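Local coordinates for putative N-acetylmuramoyl-L-alanine amidase,autolysin cwp6 (Peptoclostridium difficile, PDB 5J72), which probably hydrolyses the bond between N-acetylmuramoyl groups and L-amino acids in peptidoglycan, as a zinc-dependent autolysin that carries three CWB2 cell wall-binding modules, at residues 49-52 with 57-60; 177-182 with 282-287; 342-347 with 617-622; 470-473 with 479-482. One frame throughout, in Å; residues are numbered along the deposited sequence. Where two conformers were deposited one is given.

Contact 1 (49-52 with 57-60)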
loop_
_atom_site.group_PDB
_atom_site.type_symbol
_atom_site.label_atom_id
_atom_site.label_comp_id
_atom_site.label_asym_id
_atom_site.label_seq_id
_atom_site.Cartn_x
_atom_site.Cartn_y
_atom_site.Cartn_z
ATOM N N ASN A 49 -4.738 -13.910 -29.860
ATOM C CA ASN A 49 -5.408 -13.450 -31.085
ATOM C C ASN A 49 -4.874 -12.134 -31.587
ATOM O O ASN A 49 -4.608 -11.247 -30.798
ATOM C CB ASN A 49 -6.860 -13.275 -30.762
ATOM C CG ASN A 49 -7.459 -14.627 -30.454
ATOM O OD1 ASN A 49 -7.851 -14.868 -29.319
ATOM N ND2 ASN A 49 -7.538 -15.548 -31.400
ATOM N N TYR A 50 -4.759 -12.010 -32.908
ATOM C CA TYR A 50 -4.239 -10.816 -33.529
ATOM C C TYR A 50 -5.114 -9.581 -33.254
ATOM O O TYR A 50 -6.335 -9.626 -33.436
ATOM C CB TYR A 50 -4.123 -11.058 -35.023
ATOM C CG TYR A 50 -3.347 -9.949 -35.701
ATOM C CD1 TYR A 50 -1.988 -9.776 -35.464
ATOM C CD2 TYR A 50 -3.978 -9.072 -36.585
ATOM C CE1 TYR A 50 -1.269 -8.758 -36.096
ATOM C CE2 TYR A 50 -3.268 -8.062 -37.230
ATOM C CZ TYR A 50 -1.924 -7.906 -36.986
ATOM O OH TYR A 50 -1.274 -6.888 -37.626
ATOM N N ASN A 51 -4.484 -8.500 -32.852
ATOM C CA ASN A 51 -5.203 -7.258 -32.568
ATOM C C ASN A 51 -4.633 -6.239 -33.569
ATOM O O ASN A 51 -3.488 -5.832 -33.434
ATOM C CB ASN A 51 -5.011 -6.854 -31.114
ATOM C CG ASN A 51 -5.615 -5.470 -30.778
ATOM O OD1 ASN A 51 -6.071 -4.748 -31.669
ATOM N ND2 ASN A 51 -5.572 -5.003 -29.546
ATOM N N GLU A 52 -5.432 -5.860 -34.594
ATOM C CA GLU A 52 -4.969 -4.891 -35.606
ATOM C C GLU A 52 -4.693 -3.552 -35.002
ATOM O O GLU A 52 -3.794 -2.874 -35.476
ATOM C CB GLU A 52 -5.962 -4.778 -36.759
ATOM C CG GLU A 52 -5.824 -6.031 -37.599
ATOM C CD GLU A 52 -5.931 -5.791 -39.080
ATOM O OE1 GLU A 52 -7.055 -5.468 -39.544
ATOM O OE2 GLU A 52 -4.901 -5.943 -39.782
ATOM N N TYR A 57 -0.191 -10.119 -31.129
ATOM C CA TYR A 57 -1.067 -11.245 -30.793
ATOM C C TYR A 57 -1.231 -11.104 -29.251
ATOM O O TYR A 57 -0.219 -11.064 -28.522
ATOM C CB TYR A 57 -0.381 -12.551 -31.227
ATOM C CG TYR A 57 -0.394 -12.682 -32.743
ATOM C CD1 TYR A 57 0.625 -12.129 -33.524
ATOM C CD2 TYR A 57 -1.429 -13.336 -33.389
ATOM C CE1 TYR A 57 0.601 -12.232 -34.912
ATOM C CE2 TYR A 57 -1.465 -13.442 -34.770
ATOM C CZ TYR A 57 -0.455 -12.886 -35.524
ATOM O OH TYR A 57 -0.550 -12.960 -36.895
ATOM N N GLU A 58 -2.468 -11.035 -28.769
ATOM C CA GLU A 58 -2.704 -10.781 -27.357
ATOM C C GLU A 58 -3.639 -11.808 -26.763
ATOM O O GLU A 58 -4.576 -12.261 -27.439
ATOM C CB GLU A 58 -3.413 -9.392 -27.193
ATOM C CG GLU A 58 -2.550 -8.217 -27.695
ATOM C CD GLU A 58 -3.332 -6.887 -27.701
ATOM O OE1 GLU A 58 -2.730 -5.847 -28.034
ATOM O OE2 GLU A 58 -4.544 -6.890 -27.395
ATOM N N GLY A 59 -3.420 -12.170 -25.514
ATOM C CA GLY A 59 -4.329 -13.113 -24.887
ATOM C C GLY A 59 -3.887 -13.271 -23.463
ATOM O O GLY A 59 -3.057 -12.502 -22.925
ATOM N N VAL A 60 -4.428 -14.328 -22.824
ATOM C CA VAL A 60 -4.140 -14.548 -21.423
ATOM C C VAL A 60 -3.619 -15.964 -21.159
ATOM O O VAL A 60 -4.198 -16.883 -21.718
ATOM C CB VAL A 60 -5.491 -14.352 -20.683
ATOM C CG1 VAL A 60 -5.318 -14.713 -19.177
ATOM C CG2 VAL A 60 -6.006 -12.870 -20.858
HETATM O O HOH W 1 -7.349 -13.055 -27.197
#
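N49 and E58 face each other as an antiparallel hydrogen-bonded pair, with N49 N giving to E58 O at 2.9 Å and E58 N to N49 O at 3.0 Å, and the next pair, Y50 with Y57, is non-hydrogen-bonded and brings the two CA atoms to 4.2 Å. At that close pair both tyrosines project on the same face of the sheet. CD1 of Y50 lies over one face of the Y57 ring, off toward its rim, 3.5 Å from Y57 CZ, and the ring planes are inclined at 53°. Long flat side chains suit this place: carbon packs on carbon, while the hydroxyls diverge, Y50 to D55 and Y57 to the carbonyl of A30. N51 points across to the second strand, with CG anti to the backbone N (chi1 174°), which carries the amide toward the extended glutamate. N51 ND2 gives to E58 OE2 at 3.0 Å almost in a straight line, in the amide's own plane but above the carboxylate plane; E58 OE1 is bonded to T54 in the turn. A water donates to both N49 OD1 and E58 O, adding a water-mediated link beside the main-chain pair. The pairing closes the hairpin of strands 42-51 and 56-63 in the N-terminal domain, where strand 30-39 flanks the first strand and strand 16-24 the second.

Contact 2 (177-182 with 282-287)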
loop_
_atom_site.group_PDB
_atom_site.type_symbol
_atom_site.label_atom_id
_atom_site.label_comp_id
_atom_site.label_asym_id
_atom_site.label_seq_id
_atom_site.Cartn_x
_atom_site.Cartn_y
_atom_site.Cartn_z
ATOM N N ALA A 177 6.801 5.715 -16.533
ATOM C CA ALA A 177 7.496 4.442 -16.723
ATOM C C ALA A 177 6.509 3.357 -17.132
ATOM O O ALA A 177 6.853 2.527 -17.983
ATOM C CB ALA A 177 8.211 4.017 -15.426
ATOM N N SER A 178 5.290 3.376 -16.576
ATOM C CA SER A 178 4.289 2.374 -16.925
ATOM C C SER A 178 3.797 2.578 -18.346
ATOM O O SER A 178 3.528 1.598 -19.059
ATOM C CB SER A 178 3.082 2.438 -15.982
ATOM O OG SER A 178 3.536 2.478 -14.626
ATOM N N THR A 179 3.669 3.846 -18.783
ATOM C CA THR A 179 3.246 4.088 -20.153
ATOM C C THR A 179 4.317 3.558 -21.137
ATOM O O THR A 179 3.963 3.026 -22.197
ATOM C CB THR A 179 3.074 5.624 -20.361
ATOM O OG1 THR A 179 1.957 6.025 -19.526
ATOM C CG2 THR A 179 2.769 5.969 -21.810
ATOM N N TYR A 180 5.604 3.709 -20.777
ATOM C CA TYR A 180 6.684 3.158 -21.605
ATOM C C TYR A 180 6.867 1.631 -21.386
ATOM O O TYR A 180 7.567 0.985 -22.174
ATOM C CB TYR A 180 8.030 3.725 -21.165
ATOM C CG TYR A 180 8.264 5.211 -21.338
ATOM C CD1 TYR A 180 7.687 5.912 -22.391
ATOM C CD2 TYR A 180 9.098 5.898 -20.478
ATOM C CE1 TYR A 180 7.944 7.273 -22.577
ATOM C CE2 TYR A 180 9.373 7.255 -20.660
ATOM C CZ TYR A 180 8.795 7.925 -21.710
ATOM O OH TYR A 180 9.132 9.237 -21.846
ATOM N N ASP A 181 6.312 1.102 -20.305
ATOM C CA ASP A 181 6.516 -0.306 -19.866
ATOM C C ASP A 181 8.040 -0.443 -19.656
ATOM O O ASP A 181 8.726 -1.245 -20.271
ATOM C CB ASP A 181 5.951 -1.321 -20.895
ATOM C CG ASP A 181 6.007 -2.776 -20.392
ATOM O OD1 ASP A 181 6.203 -2.987 -19.144
ATOM O OD2 ASP A 181 5.867 -3.691 -21.232
ATOM N N ALA A 182 8.558 0.396 -18.759
ATOM C CA ALA A 182 9.978 0.472 -18.471
ATOM C C ALA A 182 10.257 0.475 -16.980
ATOM O O ALA A 182 9.426 0.929 -16.211
ATOM C CB ALA A 182 10.502 1.804 -19.010
ATOM N N GLU A 282 -0.978 1.820 -13.067
ATOM C CA GLU A 282 -1.821 0.806 -13.739
ATOM C C GLU A 282 -2.767 1.487 -14.751
ATOM O O GLU A 282 -2.966 0.967 -15.836
ATOM C CB GLU A 282 -2.706 0.069 -12.669
ATOM C CG GLU A 282 -3.675 -0.881 -13.304
ATOM C CD GLU A 282 -4.601 -1.555 -12.263
ATOM O OE1 GLU A 282 -4.154 -1.789 -11.132
ATOM O OE2 GLU A 282 -5.763 -1.871 -12.623
ATOM N N ASP A 283 -3.307 2.657 -14.391
ATOM C CA ASP A 283 -4.204 3.393 -15.293
ATOM C C ASP A 283 -3.422 4.150 -16.368
ATOM O O ASP A 283 -4.011 4.563 -17.337
ATOM C CB ASP A 283 -4.959 4.468 -14.512
ATOM C CG ASP A 283 -6.030 3.921 -13.556
ATOM O OD1 ASP A 283 -6.202 2.672 -13.490
ATOM O OD2 ASP A 283 -6.700 4.746 -12.887
ATOM N N GLN A 284 -2.084 4.335 -16.168
ATOM C CA GLN A 284 -1.250 5.157 -17.083
ATOM C C GLN A 284 -1.856 6.532 -17.195
ATOM O O GLN A 284 -1.985 7.083 -18.311
ATOM C CB GLN A 284 -1.121 4.502 -18.495
ATOM C CG GLN A 284 -0.514 3.116 -18.322
ATOM C CD GLN A 284 -0.268 2.409 -19.656
ATOM O OE1 GLN A 284 -0.171 3.031 -20.699
ATOM N NE2 GLN A 284 -0.134 1.087 -19.614
ATOM N N GLN A 285 -2.251 7.094 -16.053
ATOM C CA GLN A 285 -2.816 8.467 -16.050
ATOM C C GLN A 285 -1.948 9.182 -15.045
ATOM O O GLN A 285 -1.459 8.624 -14.038
ATOM C CB GLN A 285 -4.325 8.474 -15.753
ATOM C CG GLN A 285 -5.099 7.785 -16.876
ATOM C CD GLN A 285 -5.237 8.663 -18.118
ATOM O OE1 GLN A 285 -5.431 9.883 -18.049
ATOM N NE2 GLN A 285 -5.092 8.053 -19.278
ATOM N N PRO A 286 -1.694 10.472 -15.272
ATOM C CA PRO A 286 -0.794 11.169 -14.354
ATOM C C PRO A 286 -1.168 11.564 -12.936
ATOM O O PRO A 286 -2.321 11.760 -12.585
ATOM C CB PRO A 286 -0.437 12.438 -15.133
ATOM C CG PRO A 286 -1.627 12.691 -16.028
ATOM C CD PRO A 286 -2.385 11.386 -16.207
ATOM N N ILE A 287 -0.105 11.698 -12.155
ATOM C CA ILE A 287 -0.190 12.270 -10.806
ATOM C C ILE A 287 0.172 13.756 -11.023
ATOM O O ILE A 287 1.235 14.078 -11.579
ATOM C CB ILE A 287 0.826 11.636 -9.832
ATOM C CG1 ILE A 287 0.467 10.133 -9.577
ATOM C CG2 ILE A 287 0.819 12.444 -8.496
ATOM C CD1 ILE A 287 1.696 9.417 -8.867
HETATM O O HOH W 2 1.395 2.678 -23.061
#
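Q284 is the C-prime residue of the Schellman motif that ends helix 270-283, and it reaches across to S178 and T179, in the last turn of helix 174-180, which itself ends in a Schellman motif with D181 as C-prime. The two helices belong to successive CWB2 modules, so the contact joins equivalent-looking helix ends of neighbouring modules. In the second of these motifs A182 N bonds to A177 O at 2.8 Å, while the inner bond from D181 N to S178 O is weak. Q284 has the positive phi of a C-prime residue. Its CB points toward 177-182, and from there the side chain runs extended beyond CG and crosses T179 at a slant. Its CB meets T179 OG1 at 3.6 Å, and farther out its OE1 passes T179 CA at 3.6 Å. Q284 NE2 stands 3.7 Å from S178 O, a packing distance; the amide's polar link is through OE1 to water. Water 2 lies 2.7 Å from T179 O and 2.9 Å from Q284 OE1 and can help to join them. A glutamine suits this place because its methylenes pack beside the T179 hydroxyl while its amide reaches the water. The T179 hydroxyl bonds to P175 O one turn earlier, and its side chain also touches I252 of helix 241-253. That helix touches both T179 and P286; Y255 and H256 of the following loop touch T179, and beyond P286 the chain enters strand 287-290.

Contact 3 (342-347 with 617-622)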
loop_
_atom_site.group_PDB
_atom_site.type_symbol
_atom_site.label_atom_id
_atom_site.label_comp_id
_atom_site.label_asym_id
_atom_site.label_seq_id
_atom_site.Cartn_x
_atom_site.Cartn_y
_atom_site.Cartn_z
ATOM N N SER A 342 -8.120 10.064 1.947
ATOM C CA SER A 342 -7.063 10.588 2.838
ATOM C C SER A 342 -6.804 9.666 3.989
ATOM O O SER A 342 -7.146 8.503 3.904
ATOM C CB SER A 342 -7.456 11.976 3.366
ATOM O OG SER A 342 -8.659 11.845 4.108
ATOM N N GLY A 343 -6.134 10.141 5.029
ATOM C CA GLY A 343 -5.820 9.281 6.162
ATOM C C GLY A 343 -5.090 10.108 7.199
ATOM O O GLY A 343 -4.521 11.120 6.888
ATOM N N ALA A 344 -5.107 9.643 8.464
ATOM C CA ALA A 344 -4.435 10.333 9.572
ATOM C C ALA A 344 -2.935 10.374 9.345
ATOM O O ALA A 344 -2.256 11.275 9.810
ATOM C CB ALA A 344 -4.732 9.577 10.871
ATOM N N ASP A 345 -2.393 9.359 8.633
ATOM C CA ASP A 345 -0.993 9.348 8.354
ATOM C C ASP A 345 -0.682 8.497 7.063
ATOM O O ASP A 345 -1.634 8.069 6.414
ATOM C CB ASP A 345 -0.194 8.768 9.517
ATOM C CG ASP A 345 -0.527 7.325 9.928
ATOM O OD1 ASP A 345 -0.941 6.531 9.066
ATOM O OD2 ASP A 345 -0.370 6.997 11.118
ATOM N N ARG A 346 0.598 8.293 6.731
ATOM C CA ARG A 346 0.965 7.592 5.470
ATOM C C ARG A 346 0.396 6.157 5.442
ATOM O O ARG A 346 0.074 5.671 4.352
ATOM C CB ARG A 346 2.519 7.598 5.290
ATOM C CG ARG A 346 3.216 6.707 6.318
ATOM C CD ARG A 346 4.735 6.834 6.221
ATOM N NE ARG A 346 5.152 8.158 6.631
ATOM C CZ ARG A 346 6.414 8.524 6.806
ATOM N NH1 ARG A 346 7.397 7.654 6.613
ATOM N NH2 ARG A 346 6.705 9.764 7.163
ATOM N N HIS A 347 0.226 5.484 6.632
ATOM C CA HIS A 347 -0.258 4.113 6.632
ATOM C C HIS A 347 -1.715 4.063 6.473
ATOM O O HIS A 347 -2.206 3.234 5.709
ATOM C CB HIS A 347 0.185 3.379 7.901
ATOM C CG HIS A 347 1.662 3.447 8.096
ATOM N ND1 HIS A 347 2.227 4.097 9.173
ATOM C CD2 HIS A 347 2.688 2.940 7.367
ATOM C CE1 HIS A 347 3.545 3.988 9.081
ATOM N NE2 HIS A 347 3.854 3.296 7.999
ATOM N N ASN A 617 -11.357 17.666 16.459
ATOM C CA ASN A 617 -12.091 17.853 15.207
ATOM C C ASN A 617 -11.307 17.589 13.911
ATOM O O ASN A 617 -11.734 18.030 12.871
ATOM C CB ASN A 617 -12.687 19.261 15.188
ATOM C CG ASN A 617 -11.672 20.375 15.282
ATOM O OD1 ASN A 617 -10.456 20.147 15.175
ATOM N ND2 ASN A 617 -12.088 21.630 15.468
ATOM N N THR A 618 -10.171 16.868 13.960
ATOM C CA THR A 618 -9.436 16.478 12.747
ATOM C C THR A 618 -8.904 15.054 13.018
ATOM O O THR A 618 -8.785 14.674 14.186
ATOM C CB THR A 618 -8.248 17.414 12.458
ATOM O OG1 THR A 618 -7.314 17.285 13.546
ATOM C CG2 THR A 618 -8.665 18.881 12.335
ATOM N N ALA A 619 -8.556 14.300 11.986
ATOM C CA ALA A 619 -8.101 12.934 12.156
ATOM C C ALA A 619 -6.776 13.001 12.896
ATOM O O ALA A 619 -6.465 12.128 13.687
ATOM C CB ALA A 619 -7.954 12.252 10.773
ATOM N N GLU A 620 -5.995 14.010 12.682
ATOM C CA GLU A 620 -4.694 14.092 13.326
ATOM C C GLU A 620 -4.833 14.315 14.853
ATOM O O GLU A 620 -4.044 13.748 15.630
ATOM C CB GLU A 620 -3.879 15.194 12.628
ATOM C CG GLU A 620 -3.449 14.712 11.243
ATOM C CD GLU A 620 -4.518 14.916 10.139
ATOM O OE1 GLU A 620 -4.298 14.391 9.033
ATOM O OE2 GLU A 620 -5.550 15.591 10.370
ATOM N N LYS A 621 -5.799 15.157 15.335
ATOM C CA LYS A 621 -6.068 15.334 16.750
ATOM C C LYS A 621 -6.583 14.039 17.388
ATOM O O LYS A 621 -6.201 13.710 18.516
ATOM C CB LYS A 621 -7.096 16.446 16.917
ATOM C CG LYS A 621 -6.469 17.814 16.617
ATOM C CD LYS A 621 -7.547 18.866 16.631
ATOM C CE LYS A 621 -7.121 20.142 15.924
ATOM N NZ LYS A 621 -8.032 21.248 16.339
ATOM N N VAL A 622 -7.450 13.290 16.661
ATOM C CA VAL A 622 -7.919 12.015 17.207
ATOM C C VAL A 622 -6.740 11.073 17.294
ATOM O O VAL A 622 -6.613 10.303 18.240
ATOM C CB VAL A 622 -9.056 11.434 16.319
ATOM C CG1 VAL A 622 -9.374 9.978 16.754
ATOM C CG2 VAL A 622 -10.281 12.308 16.442
#
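The carboxylate of E620 is the flat group that comes up to the loop, its OE1 standing 3.8 Å from A344 O and 3.9 Å from G343 O. Carboxylate and carbonyl oxygens are all acceptors, so these are contacts without a hydrogen bond, and since E620 was modelled in two conformers, this placement is provisional. The bend at chi2 (84°) brings the acid near the loop carbonyls. Farther along 342-347, and not touching 617-622, the imidazole of H347 has R346 CG over the centre of one face, 3.8 Å above its plane, while its NE2 bonds to S371. The apolar touch is between two methyl groups: A344 CB and A619 CB meet at 4.2 Å. Alanine suits both positions, because its small side chain lets the backbones come as near as 5.2 Å between A344 CA and A619 CA. Each segment leads into a helix through an N-cap. T618 OG1 accepts from K621 N at 3.2 Å, and D345 OD1 accepts from E348 N and, weakly, from H347 N. The other oxygen of D345, OD2, makes a salt bridge to K623, extending the contact. K621 runs extended, and NZ reaches N617 OD1 at 2.9 Å. Two capped helix N-termini therefore meet at a modest surface, that of helix 346-357 in the third CWB2 module and that of helix 619-637 in the amidase domain: packing between domains, away from the metal sites.

Contact 4 (470-473 with 479-482)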
loop_
_atom_site.group_PDB
_atom_site.type_symbol
_atom_site.label_atom_id
_atom_site.label_comp_id
_atom_site.label_asym_id
_atom_site.label_seq_id
_atom_site.Cartn_x
_atom_site.Cartn_y
_atom_site.Cartn_z
ATOM N N GLY A 470 -24.216 16.173 17.520
ATOM C CA GLY A 470 -24.192 16.914 16.274
ATOM C C GLY A 470 -22.902 17.689 16.106
ATOM O O GLY A 470 -22.759 18.397 15.110
ATOM N N LEU A 471 -21.939 17.581 17.071
ATOM C CA LEU A 471 -20.654 18.313 16.923
ATOM C C LEU A 471 -19.717 17.683 15.829
ATOM O O LEU A 471 -19.845 16.485 15.472
ATOM C CB LEU A 471 -19.911 18.366 18.268
ATOM C CG LEU A 471 -20.771 18.756 19.474
ATOM C CD1 LEU A 471 -19.968 18.594 20.781
ATOM C CD2 LEU A 471 -21.231 20.224 19.342
ATOM N N ASN A 472 -18.778 18.491 15.307
ATOM C CA ASN A 472 -17.801 18.032 14.306
ATOM C C ASN A 472 -18.470 17.396 13.116
ATOM O O ASN A 472 -17.985 16.395 12.586
ATOM C CB ASN A 472 -16.772 17.019 14.930
ATOM C CG ASN A 472 -15.916 17.632 16.042
ATOM O OD1 ASN A 472 -15.046 16.923 16.625
ATOM N ND2 ASN A 472 -16.128 18.923 16.456
ATOM N N GLY A 473 -19.607 18.001 12.657
ATOM C CA GLY A 473 -20.316 17.478 11.493
ATOM C C GLY A 473 -21.064 16.184 11.758
ATOM O O GLY A 473 -21.390 15.459 10.825
ATOM N N LYS A 479 -17.333 5.345 15.977
ATOM C CA LYS A 479 -16.288 5.624 14.990
ATOM C C LYS A 479 -15.085 6.374 15.642
ATOM O O LYS A 479 -13.940 6.211 15.215
ATOM C CB LYS A 479 -16.809 6.534 13.919
ATOM C CG LYS A 479 -18.004 5.916 13.207
ATOM C CD LYS A 479 -18.623 6.911 12.293
ATOM C CE LYS A 479 -19.675 6.232 11.445
ATOM N NZ LYS A 479 -20.331 7.221 10.566
ATOM N N TYR A 480 -15.374 7.213 16.645
ATOM C CA TYR A 480 -14.277 7.931 17.268
ATOM C C TYR A 480 -13.514 6.926 18.100
ATOM O O TYR A 480 -12.280 7.067 18.220
ATOM C CB TYR A 480 -14.829 9.028 18.186
ATOM C CG TYR A 480 -14.944 10.338 17.463
ATOM C CD1 TYR A 480 -14.016 11.355 17.678
ATOM C CD2 TYR A 480 -15.992 10.579 16.579
ATOM C CE1 TYR A 480 -14.127 12.575 17.038
ATOM C CE2 TYR A 480 -16.113 11.806 15.929
ATOM C CZ TYR A 480 -15.179 12.803 16.165
ATOM O OH TYR A 480 -15.279 14.036 15.560
ATOM N N THR A 481 -14.217 5.907 18.673
ATOM C CA THR A 481 -13.403 4.984 19.486
ATOM C C THR A 481 -12.551 4.176 18.550
ATOM O O THR A 481 -11.393 3.871 18.897
ATOM C CB THR A 481 -14.258 4.017 20.366
ATOM O OG1 THR A 481 -15.079 3.209 19.526
ATOM C CG2 THR A 481 -15.152 4.761 21.334
ATOM N N LEU A 482 -13.098 3.761 17.389
ATOM C CA LEU A 482 -12.244 2.979 16.476
ATOM C C LEU A 482 -11.000 3.796 15.967
ATOM O O LEU A 482 -9.885 3.281 15.956
ATOM C CB LEU A 482 -13.046 2.458 15.240
ATOM C CG LEU A 482 -12.154 1.680 14.259
ATOM C CD1 LEU A 482 -11.574 0.451 14.924
ATOM C CD2 LEU A 482 -13.014 1.315 13.047
HETATM O O HOH W 3 -17.091 13.952 13.542
#
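N472 and Y480 meet at about a right angle, the asparagine coming at the hydroxyl end of the tyrosine from beyond the ring. Their flat groups are turned by 39° against each other, so this is not a stack. N472 CB lies 3.4 Å from Y480 OH. The amide of N472 was probably modelled turned over, which leaves the identity of its nearer atom, and hence its bonding to the hydroxyl, uncertain. A second, clearer route runs through a water in the plane of the tyrosine ring at its edge. That water donates to N472 O at 2.8 Å and sits 2.7 Å from Y480 OH. Asparagine suits a loop residue with positive phi (54°), a conformation it tolerates well. Tyrosine suits the other side, since its length carries the hydroxyl more than half of the 11.1 Å between N472 CA and Y480 CA; its chi1 of -93° lies well off the usual -60° as the ring reaches toward the loop. Its helix, 477-494, starts with the zinc ligand E477, whose side chain is about 6 Å from that of Y480. The chemistry implies a hydrated, polar join between the loop and this helix, in which the phenol hydroxyl shares a water with a main-chain carbonyl.

The four contacts fall into two pairs. Contacts 1 and 2 have centres 21 Å apart and no touching atoms, yet the side chains of E58 and Q284 each lie about 9 Å from that of N6, which binds calcium in this protein but not in this model, and about 13 and 12 Å from a bound calcium ion. Contacts 3 and 4 touch: V622 CG2 packs on Y480 CE1 at 3.9 Å, and their centres are 13 Å apart. Contact 4, inside the chain loop closed by contact 3, lies near the zinc held by H460, E477 and H530, the Y480 side chain being about 10 Å from the ion. Contact 3 is 29 Å from contact 2 between centres.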